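Local coordinates for protein CSE3 (Thermus thermophilus, PDB 2Y8Y) that is a CRISPR-associated endoribonuclease that cleaves CRISPR transcripts into CRISPR RNA and retains the processed product, at residues A[130-133]-A[134-138]; A[186-189]-A[190-193]. All coordinates share one frame; numbering follows the deposited sequence.

Contact 1: A[130-133]-A[134-138]; sequences LERR and LEEGG. With nucleotides of chain B.
Glu136 lies one helical turn beyond Arg132 and reaches back toward it and Arg133, where the helix meets the RNA backbone. Its CB rests 3.5 Å from Arg132 O. With chi1 at 68°, Glu136 CG sits between the backbone N and the carbonyl carbon and lies 3.3 Å from both Arg132 O and Arg133 O. From there the extended chain carries the carboxylate to both arginines. Glu136 OE1 makes a salt bridge with Arg132 NH1 (3.3 Å). Glu136 OE2 lies 3.2 Å from Arg133 NE but over the guanidinium face, so this second salt bridge rests on charge alone. Glu136 OE2 also comes within 2.7 Å of OP1 of G14 of chain B. G14 OP1 of chain B takes a nearly straight bond from Arg132 NH1 (2.8 Å, 164°), in the guanidinium plane, and stands over one face of Arg133. Arg133 NH2 donates to OP2 of G15 of chain B (2.8 Å); the two arginines together thus grip two successive phosphates. Gly138, with positive phi, ends the helix in a Schellman motif. On the buried side Leu130 and Leu134 pack helix 123-136 against strands 98-110, 139-144 and 173-186, touching Phe101, Leu103, Phe139, Leu141, Phe180 and Leu184.

Contact 2: A[186-189]-A[190-193]; sequences VVDP and ERAL
The Asp188 and Arg191 side chains cross at about a right angle, with the carboxylate and guanidinium planes turned 58° apart. Asp188 OD2 lies at the guanidinium edge, in its plane, and accepts from Arg191 NE in a salt bridge of 2.9 Å. Relative to the carboxylate, that nitrogen stands above the plane, 37° out of it. The rest of the arginine follows the same route: Arg191 CG passes 3.5 Å from Asp188 OD2, and Arg191 NH2 comes equally close to Asp188 CB. A bend at chi3 turns the end of the arginine so that NE faces the acid, and NH1 makes a weak hydrogen bond to Glu136 O.

The second carboxylate oxygen serves the backbone. Asp188 is the N-cap of helix 189-198. Its OD1 accepts weakly from Glu190 N (3.0 Å), which closes an Asx turn, and Arg191 N adds a second weak capping bond to Asp188 OD1 (3.4 Å). One acid thus meets backbone N-H groups of the first turn and a side chain of that turn, where its negative charge would also suit the helix dipole. Pro189 follows as the first helical residue, a place where its lack of an N-H costs no helical bond. The regular bonds begin at once, Ala192 N to Asp188 O (2.8 Å) and Leu193 N to Pro189 O (2.9 Å). Beneath the turn, Ala192 CB packs on Val186 CG1 at 4.3 Å, joining the helix start to the end of strand 173-186; both residues also touch Phe139. Pro189 leans on Pro95, and Leu193 on Pro91 and Thr2.

Overall arrangement
Contact 1 comes first along the chain, at the C-terminal end of helix 123-136; contact 2 follows at the N-terminus of helix 189-198, their centres about 10 Å apart. Strands 98-110, 139-144, 173-186 and 211-214 and these two helices form the β-α-β-β-α-β core of a ferredoxin-like domain, with 147-148 and 150-160 as additional strands between the second and third. That topology brings the two helix ends together, and flanking residues join them: Gly138 O lies 2.8 Å from Val187 N and 3.0 Å from Asp188 N, probable hydrogen bonds both, and Gly137 O is hydrogen-bonded to Thr195 OG1 of helix 189-198. Contact 1 grips the RNA phosphates, whereas contact 2 stays about 10 Å from the nucleic acid at its nearest atom.

Contact 1: A[130-133]-A[134-138]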
loop_
_atom_site.group_PDB
_atom_site.type_symbol
_atom_site.label_atom_id
_atom_site.label_comp_id
_atom_site.label_asym_id
_atom_site.label_seq_id
_atom_site.Cartn_x
_atom_site.Cartn_y
_atom_site.Cartn_z
ATOM N N LEU A 130 9.564 -9.259 4.579
ATOM C CA LEU A 130 8.108 -9.302 4.734
ATOM C C LEU A 130 7.749 -10.021 6.032
ATOM O O LEU A 130 6.896 -9.554 6.785
ATOM C CB LEU A 130 7.469 -10.025 3.554
ATOM C CG LEU A 130 5.955 -10.191 3.669
ATOM C CD1 LEU A 130 5.227 -8.844 3.554
ATOM C CD2 LEU A 130 5.540 -11.130 2.580
ATOM N N GLU A 131 8.391 -11.157 6.297
ATOM C CA GLU A 131 8.077 -11.912 7.511
ATOM C C GLU A 131 8.329 -11.077 8.755
ATOM O O GLU A 131 7.515 -11.074 9.695
ATOM C CB GLU A 131 8.877 -13.212 7.574
ATOM C CG GLU A 131 8.427 -14.225 6.546
ATOM C CD GLU A 131 9.384 -15.394 6.405
ATOM O OE1 GLU A 131 10.566 -15.249 6.779
ATOM O OE2 GLU A 131 8.951 -16.448 5.887
ATOM N N ARG A 132 9.459 -10.384 8.789
ATOM C CA ARG A 132 9.798 -9.559 9.940
ATOM C C ARG A 132 8.817 -8.391 10.101
ATOM O O ARG A 132 8.373 -8.102 11.210
ATOM C CB ARG A 132 11.237 -9.031 9.816
ATOM C CG ARG A 132 11.709 -8.260 11.029
ATOM C CD ARG A 132 13.128 -7.712 10.861
ATOM N NE ARG A 132 13.236 -6.768 9.749
ATOM C CZ ARG A 132 12.754 -5.528 9.767
ATOM N NH1 ARG A 132 12.127 -5.061 10.839
ATOM N NH2 ARG A 132 12.903 -4.747 8.708
ATOM N N ARG A 133 8.499 -7.713 9.004
ATOM C CA ARG A 133 7.560 -6.599 9.069
ATOM C C ARG A 133 6.204 -7.067 9.571
ATOM O O ARG A 133 5.574 -6.395 10.404
ATOM C CB ARG A 133 7.362 -5.927 7.701
ATOM C CG ARG A 133 8.594 -5.210 7.107
ATOM C CD ARG A 133 9.177 -4.134 8.010
ATOM N NE ARG A 133 8.237 -3.067 8.350
ATOM C CZ ARG A 133 8.492 -1.765 8.173
ATOM N NH1 ARG A 133 9.628 -1.368 7.613
ATOM N NH2 ARG A 133 7.591 -0.867 8.520
ATOM N N LEU A 134 5.732 -8.195 9.058
ATOM C CA LEU A 134 4.405 -8.676 9.465
ATOM C C LEU A 134 4.440 -9.033 10.942
ATOM O O LEU A 134 3.547 -8.674 11.703
ATOM C CB LEU A 134 3.982 -9.885 8.619
ATOM C CG LEU A 134 3.595 -9.543 7.181
ATOM C CD1 LEU A 134 3.256 -10.809 6.419
ATOM C CD2 LEU A 134 2.430 -8.564 7.146
ATOM N N GLU A 135 5.486 -9.731 11.368
ATOM C CA GLU A 135 5.551 -10.177 12.749
ATOM C C GLU A 135 5.642 -8.994 13.710
ATOM O O GLU A 135 4.928 -8.943 14.722
ATOM C CB GLU A 135 6.708 -11.164 12.933
ATOM C CG GLU A 135 6.420 -12.491 12.280
ATOM C CD GLU A 135 7.669 -13.297 12.006
ATOM O OE1 GLU A 135 8.762 -12.866 12.436
ATOM O OE2 GLU A 135 7.553 -14.358 11.354
ATOM N N GLU A 136 6.494 -8.017 13.404
ATOM C CA GLU A 136 6.591 -6.878 14.308
ATOM C C GLU A 136 5.296 -6.070 14.283
ATOM O O GLU A 136 4.983 -5.360 15.247
ATOM C CB GLU A 136 7.794 -5.994 13.971
ATOM C CG GLU A 136 7.700 -5.267 12.666
ATOM C CD GLU A 136 8.917 -4.391 12.405
ATOM O OE1 GLU A 136 9.894 -4.470 13.186
ATOM O OE2 GLU A 136 8.878 -3.616 11.423
ATOM N N GLY A 137 4.529 -6.222 13.204
ATOM C CA GLY A 137 3.264 -5.531 13.037
ATOM C C GLY A 137 2.013 -6.270 13.476
ATOM O O GLY A 137 0.914 -5.809 13.171
ATOM N N GLY A 138 2.157 -7.398 14.167
ATOM C CA GLY A 138 0.996 -8.073 14.740
ATOM C C GLY A 138 0.362 -9.155 13.884
ATOM O O GLY A 138 -0.711 -9.650 14.219
ATOM P P G B 14 12.049 -1.461 10.568
ATOM O OP1 G B 14 11.047 -2.523 10.354
ATOM O OP2 G B 14 12.943 -1.092 9.444
ATOM O "O5'" G B 14 11.364 -0.153 11.135
ATOM C "C5'" G B 14 10.503 -0.226 12.261
ATOM C "C4'" G B 14 10.179 1.140 12.793
ATOM O "O4'" G B 14 11.387 1.803 13.257
ATOM C "C3'" G B 14 9.613 2.122 11.796
ATOM O "O3'" G B 14 8.257 1.879 11.493
ATOM C "C2'" G B 14 9.857 3.443 12.502
ATOM O "O2'" G B 14 8.956 3.606 13.592
ATOM C "C1'" G B 14 11.262 3.197 13.057
ATOM N N9 G B 14 12.275 3.622 12.082
ATOM C C8 G B 14 12.985 2.863 11.175
ATOM N N7 G B 14 13.739 3.602 10.407
ATOM C C5 G B 14 13.480 4.910 10.800
ATOM C C6 G B 14 13.993 6.145 10.319
ATOM O O6 G B 14 14.809 6.340 9.411
ATOM N N1 G B 14 13.447 7.229 11.000
ATOM C C2 G B 14 12.523 7.136 12.022
ATOM N N2 G B 14 12.112 8.290 12.566
ATOM N N3 G B 14 12.044 5.991 12.484
ATOM C C4 G B 14 12.563 4.933 11.827
ATOM P P G B 15 7.675 2.247 10.043
ATOM O OP1 G B 15 6.264 1.784 10.025
ATOM O OP2 G B 15 8.605 1.716 9.019
ATOM O "O5'" G B 15 7.730 3.833 10.014
ATOM C "C5'" G B 15 6.868 4.596 10.835
ATOM C "C4'" G B 15 7.171 6.065 10.738
ATOM O "O4'" G B 15 8.558 6.325 11.088
ATOM C "C3'" G B 15 7.056 6.690 9.367
ATOM O "O3'" G B 15 5.721 6.852 8.935
ATOM C "C2'" G B 15 7.796 7.997 9.589
ATOM O "O2'" G B 15 7.035 8.864 10.413
ATOM C "C1'" G B 15 8.993 7.491 10.401
ATOM N N9 G B 15 10.103 7.133 9.502
ATOM C C8 G B 15 10.509 5.898 9.055
ATOM N N7 G B 15 11.486 5.981 8.188
ATOM C C5 G B 15 11.705 7.339 8.039
ATOM C C6 G B 15 12.633 8.038 7.230
ATOM O O6 G B 15 13.473 7.576 6.463
ATOM N N1 G B 15 12.513 9.421 7.379
ATOM C C2 G B 15 11.605 10.048 8.194
ATOM N N2 G B 15 11.639 11.393 8.201
ATOM N N3 G B 15 10.743 9.411 8.962
ATOM C C4 G B 15 10.848 8.064 8.825
HETATM O O HOH W 1 10.214 -15.577 10.081
#

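Contact 2: A[186-189]-A[190-193]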
loop_
_atom_site.group_PDB
_atom_site.type_symbol
_atom_site.label_atom_id
_atom_site.label_comp_id
_atom_site.label_asym_id
_atom_site.label_seq_id
_atom_site.Cartn_x
_atom_site.Cartn_y
_atom_site.Cartn_z
ATOM N N VAL A 186 -3.687 -13.143 12.000
ATOM C CA VAL A 186 -3.631 -12.083 12.995
ATOM C C VAL A 186 -3.067 -12.659 14.289
ATOM O O VAL A 186 -3.531 -13.693 14.777
ATOM C CB VAL A 186 -5.039 -11.545 13.267
ATOM C CG1 VAL A 186 -5.023 -10.492 14.387
ATOM C CG2 VAL A 186 -5.625 -10.994 11.992
ATOM N N VAL A 187 -2.049 -12.002 14.833
ATOM C CA VAL A 187 -1.458 -12.442 16.091
ATOM C C VAL A 187 -1.901 -11.526 17.224
ATOM O O VAL A 187 -2.418 -11.983 18.249
ATOM C CB VAL A 187 0.085 -12.493 15.961
ATOM C CG1 VAL A 187 0.734 -12.859 17.296
ATOM C CG2 VAL A 187 0.470 -13.499 14.909
ATOM N N ASP A 188 -1.737 -10.225 17.011
ATOM C CA ASP A 188 -2.091 -9.199 17.980
ATOM C C ASP A 188 -2.998 -8.195 17.269
ATOM O O ASP A 188 -2.523 -7.384 16.482
ATOM C CB ASP A 188 -0.804 -8.522 18.466
ATOM C CG ASP A 188 -1.053 -7.356 19.410
ATOM O OD1 ASP A 188 -2.205 -6.917 19.555
ATOM O OD2 ASP A 188 -0.065 -6.871 20.001
ATOM N N PRO A 189 -4.311 -8.254 17.523
ATOM C CA PRO A 189 -5.227 -7.363 16.799
ATOM C C PRO A 189 -4.898 -5.879 16.937
ATOM O O PRO A 189 -5.065 -5.139 15.964
ATOM C CB PRO A 189 -6.589 -7.674 17.425
ATOM C CG PRO A 189 -6.455 -9.100 17.837
ATOM C CD PRO A 189 -5.039 -9.260 18.321
ATOM N N GLU A 190 -4.444 -5.445 18.110
ATOM C CA GLU A 190 -4.108 -4.035 18.304
ATOM C C GLU A 190 -2.979 -3.601 17.365
ATOM O O GLU A 190 -3.096 -2.604 16.647
ATOM C CB GLU A 190 -3.745 -3.773 19.773
ATOM C CG GLU A 190 -3.389 -2.338 20.100
ATOM C CD GLU A 190 -3.331 -2.090 21.596
ATOM O OE1 GLU A 190 -4.122 -2.717 22.335
ATOM O OE2 GLU A 190 -2.491 -1.278 22.033
ATOM N N ARG A 191 -1.889 -4.354 17.344
ATOM C CA ARG A 191 -0.785 -4.003 16.463
ATOM C C ARG A 191 -1.178 -4.189 15.004
ATOM O O ARG A 191 -0.778 -3.401 14.140
ATOM C CB ARG A 191 0.451 -4.854 16.750
ATOM C CG ARG A 191 1.280 -4.418 17.961
ATOM C CD ARG A 191 2.572 -5.252 18.066
ATOM N NE ARG A 191 2.288 -6.651 18.372
ATOM C CZ ARG A 191 3.077 -7.678 18.059
ATOM N NH1 ARG A 191 4.218 -7.482 17.411
ATOM N NH2 ARG A 191 2.715 -8.912 18.385
ATOM N N ALA A 192 -1.943 -5.239 14.721
ATOM C CA ALA A 192 -2.322 -5.550 13.341
ATOM C C ALA A 192 -3.149 -4.421 12.740
ATOM O O ALA A 192 -2.941 -4.029 11.589
ATOM C CB ALA A 192 -3.081 -6.875 13.284
ATOM N N LEU A 193 -4.088 -3.893 13.518
ATOM C CA LEU A 193 -4.890 -2.770 13.038
ATOM C C LEU A 193 -4.011 -1.548 12.761
ATOM O O LEU A 193 -4.133 -0.887 11.719
ATOM C CB LEU A 193 -5.981 -2.425 14.048
ATOM C CG LEU A 193 -6.855 -1.246 13.622
ATOM C CD1 LEU A 193 -7.576 -1.540 12.322
ATOM C CD2 LEU A 193 -7.835 -0.949 14.739
#